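Local structure of sarcolemmal membrane-associated protein (Homo sapiens, 6AR0) at residues A[103-108]-A[119-124]. The protein joins the STRIPAK phosphatase and kinase complex, which dephosphorylates the kinase STK3 and so inhibits Hippo signalling; this chain is its FHA domain. Residues are numbered along the deposited sequence; the frame is centred on the assembly and turned at random.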
ATOM      1  N   ILE A 103      -0.339   6.201   3.071  1.00  7.09           N
ATOM      2  CA  ILE A 103       0.233   4.867   3.197  1.00  7.48           C
ATOM      3  C   ILE A 103       1.565   4.846   2.466  1.00  7.85           C
ATOM      4  O   ILE A 103       1.653   5.305   1.325  1.00  9.70           O
ATOM      5  CB  ILE A 103      -0.728   3.857   2.534  1.00 12.10           C
ATOM      6  CG1 ILE A 103      -2.139   3.974   3.106  1.00 12.34           C
ATOM      7  CG2 ILE A 103      -0.192   2.450   2.601  1.00 11.50           C
ATOM      8  CD1 ILE A 103      -2.159   3.708   4.537  1.00 11.97           C
ATOM      9  N   GLN A 104       2.590   4.282   3.095  1.00  8.11           N
ATOM     10  CA  GLN A 104       3.932   4.258   2.528  1.00  7.49           C
ATOM     11  C   GLN A 104       4.472   2.836   2.529  1.00  7.64           C
ATOM     12  O   GLN A 104       4.342   2.115   3.518  1.00  8.30           O
ATOM     13  CB  GLN A 104       4.857   5.186   3.319  1.00  8.15           C
ATOM     14  CG  GLN A 104       6.295   5.164   2.856  1.00  9.38           C
ATOM     15  CD  GLN A 104       7.144   6.158   3.608  1.00 10.57           C
ATOM     16  OE1 GLN A 104       6.717   7.298   3.828  1.00 13.06           O
ATOM     17  NE2 GLN A 104       8.347   5.757   4.002  1.00 11.53           N
ATOM     18  N   PHE A 105       5.087   2.444   1.419  1.00  8.07           N
ATOM     19  CA  PHE A 105       5.750   1.150   1.288  1.00  8.01           C
ATOM     20  C   PHE A 105       7.221   1.409   1.006  1.00  8.59           C
ATOM     21  O   PHE A 105       7.572   2.045   0.006  1.00  8.90           O
ATOM     22  CB  PHE A 105       5.138   0.316   0.166  1.00  8.64           C
ATOM     23  CG  PHE A 105       3.648   0.211   0.249  1.00  7.93           C
ATOM     24  CD1 PHE A 105       3.039  -0.408   1.326  1.00  9.22           C
ATOM     25  CD2 PHE A 105       2.833   0.775  -0.720  1.00  9.92           C
ATOM     26  CE1 PHE A 105       1.658  -0.494   1.414  1.00  9.84           C
ATOM     27  CE2 PHE A 105       1.452   0.694  -0.629  1.00 10.70           C
ATOM     28  CZ  PHE A 105       0.869   0.072   0.430  1.00 10.27           C
ATOM     29  N   GLY A 106       8.076   0.895   1.884  1.00 12.15           N
ATOM     30  CA  GLY A 106       9.499   1.158   1.816  1.00 11.98           C
ATOM     31  C   GLY A 106       9.848   2.503   2.425  1.00 11.89           C
ATOM     32  O   GLY A 106       9.008   3.220   2.977  1.00 12.01           O
ATOM     33  N   VAL A 107      11.138   2.836   2.325  1.00 11.80           N
ATOM     34  CA  VAL A 107      11.672   4.148   2.675  1.00 11.85           C
ATOM     35  C   VAL A 107      12.642   4.541   1.567  1.00 11.57           C
ATOM     36  O   VAL A 107      13.135   3.695   0.818  1.00 12.57           O
ATOM     37  CB  VAL A 107      12.402   4.127   4.043  1.00 12.31           C
ATOM     38  CG1 VAL A 107      11.431   3.757   5.181  1.00 13.34           C
ATOM     39  CG2 VAL A 107      13.613   3.177   4.007  1.00 14.04           C
ATOM     40  N   ASP A 108      12.935   5.837   1.462  1.00 11.68           N
ATOM     41  CA  ASP A 108      13.988   6.258   0.545  1.00 11.54           C
ATOM     42  C   ASP A 108      15.308   5.644   0.988  1.00 12.29           C
ATOM     43  O   ASP A 108      15.617   5.586   2.181  1.00 13.50           O
ATOM     44  CB  ASP A 108      14.125   7.780   0.554  1.00 13.10           C
ATOM     45  CG  ASP A 108      12.998   8.501  -0.162  1.00 15.41           C
ATOM     46  OD1 ASP A 108      12.054   7.857  -0.652  1.00 14.02           O
ATOM     47  OD2 ASP A 108      13.070   9.750  -0.230  1.00 21.53           O
ATOM     48  N   GLY A 119      13.636   6.163  -4.399  1.00 11.40           N
ATOM     49  CA  GLY A 119      12.436   6.553  -3.693  1.00 11.56           C
ATOM     50  C   GLY A 119      11.559   5.366  -3.299  1.00 11.44           C
ATOM     51  O   GLY A 119      11.743   4.228  -3.726  1.00 14.33           O
ATOM     52  N   CYS A 120      10.567   5.656  -2.463  1.00 11.53           N
ATOM     53  CA  CYS A 120       9.609   4.674  -1.968  1.00 11.52           C
ATOM     54  C   CYS A 120       8.205   5.069  -2.423  1.00 11.79           C
ATOM     55  O   CYS A 120       7.994   6.152  -2.991  1.00 12.04           O
ATOM     56  CB  CYS A 120       9.677   4.575  -0.435  1.00 11.50           C
ATOM     57  SG  CYS A 120       9.258   6.087   0.440  1.00 11.75           S
ATOM     58  N   ILE A 121       7.225   4.200  -2.185  1.00  7.77           N
ATOM     59  CA  ILE A 121       5.860   4.497  -2.598  1.00  8.10           C
ATOM     60  C   ILE A 121       5.165   5.213  -1.449  1.00  7.63           C
ATOM     61  O   ILE A 121       5.101   4.688  -0.333  1.00  8.69           O
ATOM     62  CB  ILE A 121       5.119   3.217  -2.988  1.00  8.59           C
ATOM     63  CG1 ILE A 121       5.772   2.564  -4.210  1.00  9.46           C
ATOM     64  CG2 ILE A 121       3.634   3.487  -3.216  1.00  8.52           C
ATOM     65  CD1 ILE A 121       5.716   3.371  -5.489  1.00  9.92           C
ATOM     66  N   VAL A 122       4.656   6.417  -1.719  1.00  7.86           N
ATOM     67  CA  VAL A 122       3.910   7.205  -0.742  1.00  8.08           C
ATOM     68  C   VAL A 122       2.591   7.575  -1.409  1.00  7.49           C
ATOM     69  O   VAL A 122       2.585   8.244  -2.450  1.00  8.10           O
ATOM     70  CB  VAL A 122       4.664   8.470  -0.282  1.00  8.80           C
ATOM     71  CG1 VAL A 122       3.927   9.129   0.872  1.00 10.01           C
ATOM     72  CG2 VAL A 122       6.105   8.147   0.118  1.00  9.84           C
ATOM     73  N   SER A 123       1.482   7.135  -0.825  1.00  7.51           N
ATOM     74  CA  SER A 123       0.185   7.238  -1.485  1.00  7.94           C
ATOM     75  C   SER A 123      -0.865   7.787  -0.534  1.00  9.37           C
ATOM     76  O   SER A 123      -0.828   7.531   0.671  1.00 14.71           O
ATOM     77  CB  SER A 123      -0.241   5.832  -1.945  1.00  8.76           C
ATOM     78  OG  SER A 123      -1.422   5.733  -2.714  1.00 12.72           O
ATOM     79  N   THR A 124      -1.799   8.554  -1.064  1.00  8.13           N
ATOM     80  CA  THR A 124      -3.055   8.746  -0.359  1.00  7.72           C
ATOM     81  C   THR A 124      -3.951   7.583  -0.728  1.00  8.78           C
ATOM     82  O   THR A 124      -3.948   7.143  -1.882  1.00 12.23           O
ATOM     83  CB  THR A 124      -3.736  10.029  -0.829  1.00 10.33           C
ATOM     84  OG1 THR A 124      -2.853  11.126  -0.621  1.00 13.29           O
ATOM     85  CG2 THR A 124      -5.056  10.269  -0.090  1.00 14.00           C
TER
HETATM   86  O   HOH W   1      10.345   8.649  -2.543  1.00 12.31           O
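Two antiparallel strands of the FHA beta sandwich, 102-105 and 117-128, pair here, and the register slips by one residue at Gly106, where the first bends. Ile103 and Ser123 form one hydrogen-bonded pair, with Ile103 N to Ser123 O at 2.8 Å, and Phe105 and Ile121 the next, where Ile121 N reaches Phe105 O at a longer 3.1 Å. On the Phe105 and Ile121 face, Ile121 CG2 meets the edge of the Phe105 ring, 3.8 Å from CD2. On the other face Gln104, extended with CG anti to the backbone N (chi1 176°), runs alongside Val122. Its amide reaches forward along its own chain, and NE2 donates a nearly straight bond (164°) to Gly106 O at 2.8 Å, in the amide plane. A leucine here would lose that bond and would probably leave the turn at Gly106 less firmly held. Cys120 CB packs against the bent backbone, 3.3 Å from Phe105 O, while SG lies 3.7 Å from Gln104 NE2. Further on, a water bridges Asp108 OD1 and Cys120 N, supplementing their weak direct bond. Across the sheet, strand 78-80 flanks 102-105 and strand 5-10 flanks 117-128, an inner pairing typical of the FHA sandwich.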